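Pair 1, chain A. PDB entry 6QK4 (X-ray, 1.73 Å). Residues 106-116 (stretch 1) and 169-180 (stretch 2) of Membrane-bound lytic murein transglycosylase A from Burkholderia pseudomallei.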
# COMPACT_ATOMS: atom_id res chain seq x y z
N TYR A 106 1.11 -2.91 -0.45
CA TYR A 106 0.43 -2.20 0.64
C TYR A 106 -0.65 -1.30 0.05
O TYR A 106 -0.79 -1.17 -1.18
CB TYR A 106 1.40 -1.39 1.49
CG TYR A 106 2.11 -0.17 0.92
CD1 TYR A 106 3.01 -0.27 -0.17
CD2 TYR A 106 1.94 1.09 1.53
CE1 TYR A 106 3.69 0.88 -0.59
CE2 TYR A 106 2.64 2.20 1.13
CZ TYR A 106 3.49 2.08 0.04
OH TYR A 106 4.18 3.21 -0.33
N TYR A 107 -1.47 -0.75 0.95
CA TYR A 107 -2.63 0.04 0.54
C TYR A 107 -2.94 1.02 1.65
O TYR A 107 -2.35 0.96 2.75
CB TYR A 107 -3.86 -0.85 0.24
CG TYR A 107 -4.57 -1.34 1.48
CD1 TYR A 107 -3.97 -2.25 2.33
CD2 TYR A 107 -5.87 -0.94 1.76
CE1 TYR A 107 -4.66 -2.76 3.44
CE2 TYR A 107 -6.57 -1.43 2.86
CZ TYR A 107 -5.95 -2.33 3.69
OH TYR A 107 -6.65 -2.84 4.75
N GLU A 108 -3.87 1.93 1.35
CA GLU A 108 -4.36 2.83 2.39
C GLU A 108 -5.82 2.53 2.67
O GLU A 108 -6.66 2.65 1.76
CB GLU A 108 -4.19 4.26 1.92
CG GLU A 108 -4.85 5.23 2.89
CD GLU A 108 -3.92 5.66 3.99
OE1 GLU A 108 -3.03 4.85 4.38
OE2 GLU A 108 -4.08 6.82 4.47
N PRO A 109 -6.20 2.08 3.88
CA PRO A 109 -7.62 1.82 4.15
C PRO A 109 -8.43 3.09 3.96
O PRO A 109 -7.98 4.19 4.28
CB PRO A 109 -7.62 1.38 5.62
CG PRO A 109 -6.27 0.83 5.91
CD PRO A 109 -5.32 1.72 5.02
N LEU A 110 -9.64 2.93 3.41
CA LEU A 110 -10.51 4.09 3.22
C LEU A 110 -11.87 3.70 3.77
O LEU A 110 -12.52 2.78 3.25
CB LEU A 110 -10.59 4.50 1.75
CG LEU A 110 -11.62 5.63 1.54
CD1 LEU A 110 -11.02 6.80 0.84
CD2 LEU A 110 -12.76 5.06 0.76
N LEU A 111 -12.25 4.33 4.88
CA LEU A 111 -13.52 4.05 5.52
C LEU A 111 -14.46 5.24 5.34
O LEU A 111 -14.06 6.31 4.90
CB LEU A 111 -13.34 3.76 7.03
CG LEU A 111 -12.55 2.45 7.28
CD1 LEU A 111 -11.07 2.64 7.13
CD2 LEU A 111 -12.87 1.98 8.74
N HIS A 112 -15.73 5.03 5.66
CA HIS A 112 -16.71 6.11 5.60
C HIS A 112 -17.34 6.27 6.97
O HIS A 112 -17.84 5.30 7.52
CB HIS A 112 -17.77 5.80 4.56
CG HIS A 112 -17.20 5.73 3.19
ND1 HIS A 112 -16.84 4.55 2.59
CD2 HIS A 112 -16.85 6.72 2.33
CE1 HIS A 112 -16.31 4.80 1.40
NE2 HIS A 112 -16.29 6.11 1.23
N GLY A 113 -17.32 7.47 7.51
CA GLY A 113 -17.78 7.67 8.86
C GLY A 113 -18.42 9.03 9.09
O GLY A 113 -18.68 9.79 8.14
N SER A 114 -18.67 9.31 10.36
CA SER A 114 -19.26 10.55 10.83
C SER A 114 -18.66 10.83 12.19
O SER A 114 -18.34 9.91 12.94
CB SER A 114 -20.80 10.42 10.97
OG SER A 114 -21.36 11.64 11.49
N ARG A 115 -18.60 12.12 12.56
CA ARG A 115 -18.18 12.49 13.90
C ARG A 115 -19.24 12.21 14.96
O ARG A 115 -18.93 12.18 16.16
CB ARG A 115 -17.76 13.96 13.93
CG ARG A 115 -16.61 14.33 12.96
CD ARG A 115 -16.19 15.80 13.09
NE ARG A 115 -14.99 16.08 12.29
CZ ARG A 115 -13.74 15.91 12.72
NH1 ARG A 115 -13.50 15.50 13.95
NH2 ARG A 115 -12.73 16.14 11.91
N VAL A 116 -20.49 11.96 14.56
CA VAL A 116 -21.50 11.58 15.54
C VAL A 116 -22.10 10.26 15.10
O VAL A 116 -22.12 9.92 13.91
CB VAL A 116 -22.59 12.66 15.72
CG1 VAL A 116 -21.95 14.02 15.86
CG2 VAL A 116 -23.56 12.64 14.56
N VAL A 169 -6.03 -3.70 12.00
CA VAL A 169 -4.91 -4.54 11.57
C VAL A 169 -3.84 -3.68 10.90
O VAL A 169 -2.64 -3.84 11.16
CB VAL A 169 -5.40 -5.68 10.66
CG1 VAL A 169 -4.22 -6.40 10.06
CG2 VAL A 169 -6.28 -6.69 11.43
N GLN A 170 -4.25 -2.70 10.08
CA GLN A 170 -3.27 -1.86 9.41
C GLN A 170 -2.63 -0.85 10.37
O GLN A 170 -1.44 -0.55 10.26
CB GLN A 170 -3.93 -1.17 8.22
CG GLN A 170 -3.03 -0.10 7.58
CD GLN A 170 -2.34 -0.61 6.32
OE1 GLN A 170 -2.32 -1.84 6.04
NE2 GLN A 170 -1.79 0.32 5.54
N GLY A 171 -3.39 -0.32 11.34
CA GLY A 171 -2.88 0.69 12.25
C GLY A 171 -3.18 2.12 11.85
O GLY A 171 -3.08 3.02 12.70
N SER A 172 -3.52 2.37 10.58
CA SER A 172 -3.68 3.73 10.13
C SER A 172 -4.49 3.75 8.83
O SER A 172 -4.57 2.75 8.11
CB SER A 172 -2.30 4.38 9.93
OG SER A 172 -1.61 3.77 8.85
N GLY A 173 -5.09 4.90 8.54
CA GLY A 173 -5.85 5.01 7.30
C GLY A 173 -6.63 6.31 7.29
O GLY A 173 -6.33 7.23 8.06
N ARG A 174 -7.60 6.39 6.41
CA ARG A 174 -8.33 7.64 6.25
C ARG A 174 -9.83 7.37 6.32
O ARG A 174 -10.32 6.33 5.89
CB ARG A 174 -7.94 8.34 4.94
CG ARG A 174 -9.06 8.59 4.00
CD ARG A 174 -8.55 8.93 2.61
NE ARG A 174 -7.10 9.04 2.50
CZ ARG A 174 -6.51 9.67 1.49
NH1 ARG A 174 -7.27 10.22 0.55
NH2 ARG A 174 -5.19 9.75 1.42
N VAL A 175 -10.56 8.31 6.91
CA VAL A 175 -12.01 8.18 7.08
C VAL A 175 -12.68 9.33 6.33
O VAL A 175 -12.46 10.50 6.66
CB VAL A 175 -12.41 8.18 8.56
CG1 VAL A 175 -13.93 7.95 8.68
CG2 VAL A 175 -11.66 7.07 9.31
N VAL A 176 -13.45 9.00 5.30
CA VAL A 176 -14.22 10.00 4.57
C VAL A 176 -15.47 10.27 5.40
O VAL A 176 -16.27 9.35 5.61
CB VAL A 176 -14.58 9.51 3.17
CG1 VAL A 176 -15.51 10.50 2.51
CG2 VAL A 176 -13.31 9.31 2.36
N LEU A 177 -15.62 11.50 5.90
CA LEU A 177 -16.72 11.83 6.81
C LEU A 177 -17.92 12.40 6.06
O LEU A 177 -17.77 13.00 4.99
CB LEU A 177 -16.31 12.84 7.87
CG LEU A 177 -15.17 12.42 8.81
CD1 LEU A 177 -14.69 13.61 9.63
CD2 LEU A 177 -15.63 11.29 9.71
N ASP A 178 -19.10 12.26 6.67
CA ASP A 178 -20.33 12.67 6.00
C ASP A 178 -20.44 14.19 5.91
O ASP A 178 -21.29 14.68 5.15
CB ASP A 178 -21.57 12.08 6.69
CG ASP A 178 -21.77 12.61 8.12
OD1 ASP A 178 -20.84 13.23 8.69
OD2 ASP A 178 -22.85 12.37 8.67
N ASP A 179 -19.64 14.91 6.70
CA ASP A 179 -19.21 16.29 6.47
C ASP A 179 -19.06 16.64 5.00
O ASP A 179 -19.64 17.61 4.51
CB ASP A 179 -17.83 16.53 7.07
CG ASP A 179 -17.88 17.16 8.41
OD1 ASP A 179 -16.84 17.69 8.86
OD2 ASP A 179 -18.95 17.12 9.03
N GLY A 180 -18.25 15.85 4.32
CA GLY A 180 -17.50 16.30 3.17
C GLY A 180 -16.05 16.58 3.46
O GLY A 180 -15.35 17.11 2.60
O HOH W 1 -0.86 -2.31 3.70
O HOH W 2 -1.67 3.15 6.44
O HOH W 3 -19.37 14.04 10.45

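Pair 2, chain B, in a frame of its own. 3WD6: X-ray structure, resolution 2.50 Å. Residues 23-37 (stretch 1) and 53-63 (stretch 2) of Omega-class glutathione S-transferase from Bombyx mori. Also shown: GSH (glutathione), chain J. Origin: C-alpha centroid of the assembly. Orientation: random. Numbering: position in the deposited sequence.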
# COMPACT_ATOMS: atom_id res chain seq x y z
N LEU B 23 -17.70 9.11 15.60
CA LEU B 23 -17.40 7.74 15.18
C LEU B 23 -18.65 7.07 14.60
O LEU B 23 -19.60 6.81 15.33
CB LEU B 23 -16.94 6.94 16.41
CG LEU B 23 -16.69 5.44 16.30
CD1 LEU B 23 -15.85 5.14 15.07
CD2 LEU B 23 -16.01 4.87 17.57
N PRO B 24 -18.65 6.78 13.29
CA PRO B 24 -19.83 6.12 12.69
C PRO B 24 -20.10 4.75 13.35
O PRO B 24 -19.17 3.96 13.55
CB PRO B 24 -19.42 5.92 11.23
CG PRO B 24 -18.31 6.95 11.00
CD PRO B 24 -17.58 7.03 12.31
N PRO B 25 -21.36 4.48 13.70
CA PRO B 25 -21.71 3.22 14.38
C PRO B 25 -21.43 2.00 13.50
O PRO B 25 -21.67 2.07 12.29
CB PRO B 25 -23.22 3.35 14.62
CG PRO B 25 -23.70 4.43 13.66
CD PRO B 25 -22.53 5.36 13.48
N PHE B 26 -20.95 0.90 14.08
CA PHE B 26 -20.76 -0.34 13.32
C PHE B 26 -22.11 -0.79 12.75
O PHE B 26 -23.14 -0.63 13.40
CB PHE B 26 -20.15 -1.41 14.23
CG PHE B 26 -19.76 -2.69 13.51
CD1 PHE B 26 -18.51 -2.80 12.88
CD2 PHE B 26 -20.62 -3.79 13.48
CE1 PHE B 26 -18.14 -3.98 12.24
CE2 PHE B 26 -20.25 -4.97 12.83
CZ PHE B 26 -19.01 -5.06 12.22
N ASN B 27 -22.10 -1.34 11.54
CA ASN B 27 -23.34 -1.67 10.84
C ASN B 27 -23.32 -3.06 10.19
O ASN B 27 -24.21 -3.40 9.38
CB ASN B 27 -23.69 -0.59 9.79
CG ASN B 27 -22.68 -0.55 8.62
OD1 ASN B 27 -22.54 -1.52 7.87
ND2 ASN B 27 -22.01 0.60 8.46
N GLY B 28 -22.31 -3.86 10.54
CA GLY B 28 -22.20 -5.20 10.00
C GLY B 28 -21.13 -5.37 8.93
O GLY B 28 -20.46 -6.41 8.86
N LYS B 29 -20.97 -4.36 8.08
CA LYS B 29 -19.92 -4.37 7.05
C LYS B 29 -18.52 -4.34 7.67
O LYS B 29 -18.24 -3.50 8.54
CB LYS B 29 -20.07 -3.17 6.12
CG LYS B 29 -20.99 -3.40 4.93
CD LYS B 29 -20.52 -2.55 3.74
CE LYS B 29 -21.67 -2.17 2.80
NZ LYS B 29 -22.44 -3.35 2.38
N LEU B 30 -17.65 -5.24 7.24
CA LEU B 30 -16.23 -5.14 7.56
C LEU B 30 -15.77 -3.74 7.20
O LEU B 30 -16.04 -3.24 6.09
CB LEU B 30 -15.41 -6.18 6.78
CG LEU B 30 -13.96 -6.29 7.26
CD1 LEU B 30 -13.51 -7.75 7.39
CD2 LEU B 30 -13.05 -5.53 6.34
N ARG B 31 -15.09 -3.09 8.14
CA ARG B 31 -14.70 -1.70 7.99
C ARG B 31 -13.19 -1.51 8.07
O ARG B 31 -12.52 -2.04 8.97
CB ARG B 31 -15.36 -0.84 9.07
CG ARG B 31 -14.66 0.52 9.27
CD ARG B 31 -15.29 1.28 10.42
NE ARG B 31 -16.72 1.52 10.20
CZ ARG B 31 -17.51 2.11 11.08
NH1 ARG B 31 -17.00 2.52 12.24
NH2 ARG B 31 -18.79 2.30 10.82
N VAL B 32 -12.66 -0.71 7.14
CA VAL B 32 -11.24 -0.37 7.18
C VAL B 32 -11.04 1.06 7.66
O VAL B 32 -11.57 1.99 7.03
CB VAL B 32 -10.59 -0.48 5.77
CG1 VAL B 32 -9.08 -0.21 5.83
CG2 VAL B 32 -10.88 -1.84 5.15
N TYR B 33 -10.29 1.25 8.74
CA TYR B 33 -9.79 2.59 9.09
C TYR B 33 -8.58 2.87 8.21
O TYR B 33 -7.56 2.16 8.29
CB TYR B 33 -9.48 2.73 10.60
CG TYR B 33 -10.75 2.56 11.41
CD1 TYR B 33 -11.63 3.62 11.57
CD2 TYR B 33 -11.10 1.32 11.95
CE1 TYR B 33 -12.81 3.47 12.28
CE2 TYR B 33 -12.29 1.16 12.66
CZ TYR B 33 -13.14 2.24 12.81
OH TYR B 33 -14.32 2.10 13.50
N ASN B 34 -8.70 3.89 7.37
CA ASN B 34 -7.79 4.10 6.25
C ASN B 34 -7.32 5.55 6.19
O ASN B 34 -7.91 6.41 6.87
CB ASN B 34 -8.58 3.78 4.98
CG ASN B 34 -7.74 3.84 3.71
OD1 ASN B 34 -6.66 3.25 3.63
ND2 ASN B 34 -8.26 4.54 2.70
N MET B 35 -6.27 5.82 5.41
CA MET B 35 -6.15 7.14 4.81
C MET B 35 -5.68 7.01 3.37
O MET B 35 -4.77 6.22 3.08
CB MET B 35 -5.36 8.14 5.65
CG MET B 35 -3.93 8.27 5.30
SD MET B 35 -3.53 9.56 4.07
CE MET B 35 -1.74 9.56 4.36
N ARG B 36 -6.33 7.77 2.49
CA ARG B 36 -6.35 7.51 1.05
C ARG B 36 -4.94 7.37 0.46
O ARG B 36 -4.73 6.60 -0.49
CB ARG B 36 -7.17 8.59 0.33
CG ARG B 36 -7.35 8.38 -1.19
CD ARG B 36 -8.46 7.37 -1.48
NE ARG B 36 -8.63 7.12 -2.91
CZ ARG B 36 -7.76 6.48 -3.69
NH1 ARG B 36 -6.59 6.03 -3.19
NH2 ARG B 36 -8.04 6.28 -4.98
N TYR B 37 -3.99 8.09 1.04
CA TYR B 37 -2.64 8.18 0.50
C TYR B 37 -1.69 7.31 1.29
O TYR B 37 -0.49 7.28 1.02
CB TYR B 37 -2.20 9.67 0.49
CG TYR B 37 -3.20 10.52 -0.27
CD1 TYR B 37 -3.07 10.75 -1.63
CD2 TYR B 37 -4.31 11.04 0.38
CE1 TYR B 37 -4.02 11.50 -2.33
CE2 TYR B 37 -5.25 11.79 -0.30
CZ TYR B 37 -5.11 12.01 -1.65
OH TYR B 37 -6.08 12.78 -2.30
N ILE B 53 -14.15 -9.09 -1.07
CA ILE B 53 -14.81 -8.98 0.22
C ILE B 53 -15.53 -7.64 0.32
O ILE B 53 -14.92 -6.58 0.08
CB ILE B 53 -13.77 -9.06 1.34
CG1 ILE B 53 -13.20 -10.49 1.41
CG2 ILE B 53 -14.37 -8.62 2.68
CD1 ILE B 53 -11.72 -10.56 1.88
N ASP B 54 -16.82 -7.67 0.65
CA ASP B 54 -17.54 -6.41 0.85
C ASP B 54 -17.01 -5.70 2.11
O ASP B 54 -16.73 -6.33 3.13
CB ASP B 54 -19.05 -6.62 0.96
CG ASP B 54 -19.83 -5.32 0.82
OD1 ASP B 54 -19.54 -4.55 -0.12
OD2 ASP B 54 -20.72 -5.04 1.66
N TYR B 55 -16.83 -4.39 2.00
CA TYR B 55 -16.36 -3.61 3.13
C TYR B 55 -16.71 -2.14 2.95
O TYR B 55 -17.25 -1.74 1.92
CB TYR B 55 -14.85 -3.78 3.34
CG TYR B 55 -13.99 -3.19 2.25
CD1 TYR B 55 -13.83 -3.85 1.03
CD2 TYR B 55 -13.32 -1.98 2.43
CE1 TYR B 55 -13.03 -3.33 0.03
CE2 TYR B 55 -12.51 -1.44 1.43
CZ TYR B 55 -12.37 -2.12 0.23
OH TYR B 55 -11.59 -1.60 -0.79
N GLU B 56 -16.41 -1.37 3.99
CA GLU B 56 -16.60 0.08 3.97
C GLU B 56 -15.29 0.72 4.43
O GLU B 56 -14.47 0.08 5.14
CB GLU B 56 -17.75 0.50 4.90
CG GLU B 56 -17.55 0.01 6.34
CD GLU B 56 -18.59 0.58 7.30
OE1 GLU B 56 -18.32 0.61 8.53
OE2 GLU B 56 -19.68 0.98 6.84
N VAL B 57 -15.09 1.98 4.04
CA VAL B 57 -13.88 2.70 4.38
C VAL B 57 -14.22 3.87 5.28
O VAL B 57 -15.12 4.64 4.97
CB VAL B 57 -13.18 3.26 3.11
CG1 VAL B 57 -11.96 4.11 3.47
CG2 VAL B 57 -12.80 2.12 2.14
N VAL B 58 -13.50 4.00 6.39
CA VAL B 58 -13.54 5.23 7.18
C VAL B 58 -12.17 5.91 7.10
O VAL B 58 -11.17 5.34 7.55
CB VAL B 58 -13.92 4.98 8.67
CG1 VAL B 58 -13.72 6.27 9.49
CG2 VAL B 58 -15.37 4.52 8.77
N ASN B 59 -12.11 7.10 6.51
CA ASN B 59 -10.83 7.79 6.33
C ASN B 59 -10.43 8.64 7.52
O ASN B 59 -11.27 9.29 8.15
CB ASN B 59 -10.83 8.59 5.04
CG ASN B 59 -10.72 7.70 3.83
OD1 ASN B 59 -10.00 6.68 3.86
ND2 ASN B 59 -11.43 8.05 2.75
N ILE B 60 -9.15 8.64 7.85
CA ILE B 60 -8.68 9.30 9.07
C ILE B 60 -7.65 10.38 8.78
O ILE B 60 -6.62 10.09 8.16
CB ILE B 60 -8.00 8.31 10.03
CG1 ILE B 60 -8.96 7.18 10.44
CG2 ILE B 60 -7.43 9.04 11.20
CD1 ILE B 60 -10.18 7.62 11.24
N ASP B 61 -7.94 11.60 9.23
CA ASP B 61 -6.98 12.70 9.22
C ASP B 61 -5.86 12.39 10.22
O ASP B 61 -6.11 12.29 11.42
CB ASP B 61 -7.71 14.00 9.60
CG ASP B 61 -6.86 15.23 9.41
OD1 ASP B 61 -5.74 15.26 9.94
OD2 ASP B 61 -7.32 16.18 8.74
N LEU B 62 -4.64 12.22 9.73
CA LEU B 62 -3.53 11.76 10.56
C LEU B 62 -2.75 12.89 11.21
O LEU B 62 -1.78 12.66 11.93
CB LEU B 62 -2.56 10.92 9.74
CG LEU B 62 -3.08 9.60 9.20
CD1 LEU B 62 -1.96 8.91 8.45
CD2 LEU B 62 -3.59 8.72 10.35
N ILE B 63 -3.16 14.12 10.92
CA ILE B 63 -2.51 15.29 11.47
C ILE B 63 -3.30 15.67 12.70
O ILE B 63 -2.73 15.99 13.75
CB ILE B 63 -2.53 16.46 10.45
CG1 ILE B 63 -1.57 16.17 9.29
CG2 ILE B 63 -2.17 17.78 11.14
CD1 ILE B 63 -0.13 16.05 9.71
N1 GSH J . 3.67 -1.12 10.47
CA1 GSH J . 2.39 -0.45 10.20
C1 GSH J . 1.54 -1.21 9.19
O11 GSH J . 0.26 -1.14 9.20
O12 GSH J . 2.14 -1.95 8.33
CB1 GSH J . 2.67 0.97 9.75
CG1 GSH J . 1.55 1.77 9.18
CD1 GSH J . 1.78 3.26 9.11
OE1 GSH J . 2.90 3.75 9.21
N2 GSH J . 0.66 4.15 8.93
CA2 GSH J . 0.95 5.58 8.90
C2 GSH J . 0.32 6.20 10.13
O2 GSH J . -0.80 5.85 10.46
CB2 GSH J . 0.35 6.19 7.69
SG2 GSH J . 1.17 5.99 6.15
N3 GSH J . 1.04 7.21 10.89
CA3 GSH J . 0.42 7.81 12.07
C3 GSH J . 0.86 9.18 12.40
O31 GSH J . 0.68 10.11 11.56
O32 GSH J . 1.39 9.42 13.51
O HOH W 4 -19.72 -1.22 9.72
O HOH W 5 -18.60 -7.27 5.25

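Pair 1 and pair 2 build the same object: two neighbouring parallel strands, superposing with an RMSD of 0.8 Å over 14 central residues. The ladder is the first rule, and it ignores side-chain identity. In pair 1, A:Leu111 reaches A:Arg174 through N to O at 3.0 Å and A:Val176 through O to N at 2.8 Å; in pair 2 the matching B:Val32 bonds B:Glu56 through N to O at 2.8 Å and B:Val58 through O to N at 2.9 Å. One residue thus spends both its backbone groups on two residues flanking its bridge partner, as parallel pairing demands. A:Gly113 and B:Asn34 repeat the pattern one step on, their N atoms each 2.9 Å from the O of A:Val176 and of B:Val58. At the far end the ladder differs in quality: A:Asp178 N to A:Gly113 O, 2.9 Å, is weak, with an angle of 126°, whereas B:Ile60 N to B:Asn34 O is 2.7 Å at 138°.

The side chains follow different rules on each face. On the face carrying A:Leu110, A:Arg174, A:His112 and A:Val176, pair 1 packs aliphatic carbon: A:Leu110 CD1 lies 3.7 Å from A:Arg174 CD and also 3.7 Å from A:Val176 CG2. Pair 2 places the arginine on the other strand. B:Arg31 matches A:Leu110, B:Glu56 matches A:Arg174, and the pair closes a salt bridge, B:Arg31 NE to B:Glu56 OE1, at a very short 2.5 Å. B:Val58, matching A:Val176 with side-chain centres 0.4 Å apart, serves either solution: its CG2 sits over one face of the guanidinium, 3.6 Å from B:Arg31 NE. Beside it, the rings of A:His112 and B:Tyr33 occupy matched positions, with A:His112 CD2 3.7 Å from A:Val176 CB and B:Tyr33 CD1 3.9 Å from B:Val58 CB.

The opposite face shows how glycine buys space. A CB on A:Gly113 would come within 3.0 Å of A:Val175 CG1, a clash. Pair 2 affords a side chain there: B:Asn34 CB packs 3.7 Å from B:Val57 CG1, and its ND2 donates to B:Asn59 OD1 at 3.0 Å. B:Asn59 takes the place of A:Leu177, side-chain centres 0.5 Å apart, so an amide pair replaces a glycine beside a leucine on nearly the same backbone.

Entry to the ladder is a similar trade. At A:Gly173 a CB would clash with A:Pro109 CB at 3.0 Å. Pair 2 puts B:Tyr55 and B:Leu30 at these positions, and they coexist, with B:Leu30 CD2 3.9 Å from B:Tyr55 CB. Just before, B:Lys29 NZ forms a salt bridge with B:Asp54 OD2 at 2.5 Å; the matching A:Glu108 and A:Ser172 are joined instead by water 2, 3.0 Å from A:Glu108 OE1 and 2.5 Å from A:Ser172 OG. The backbone fixes where side chains meet; direct charge, water or carbon can fill the meeting place.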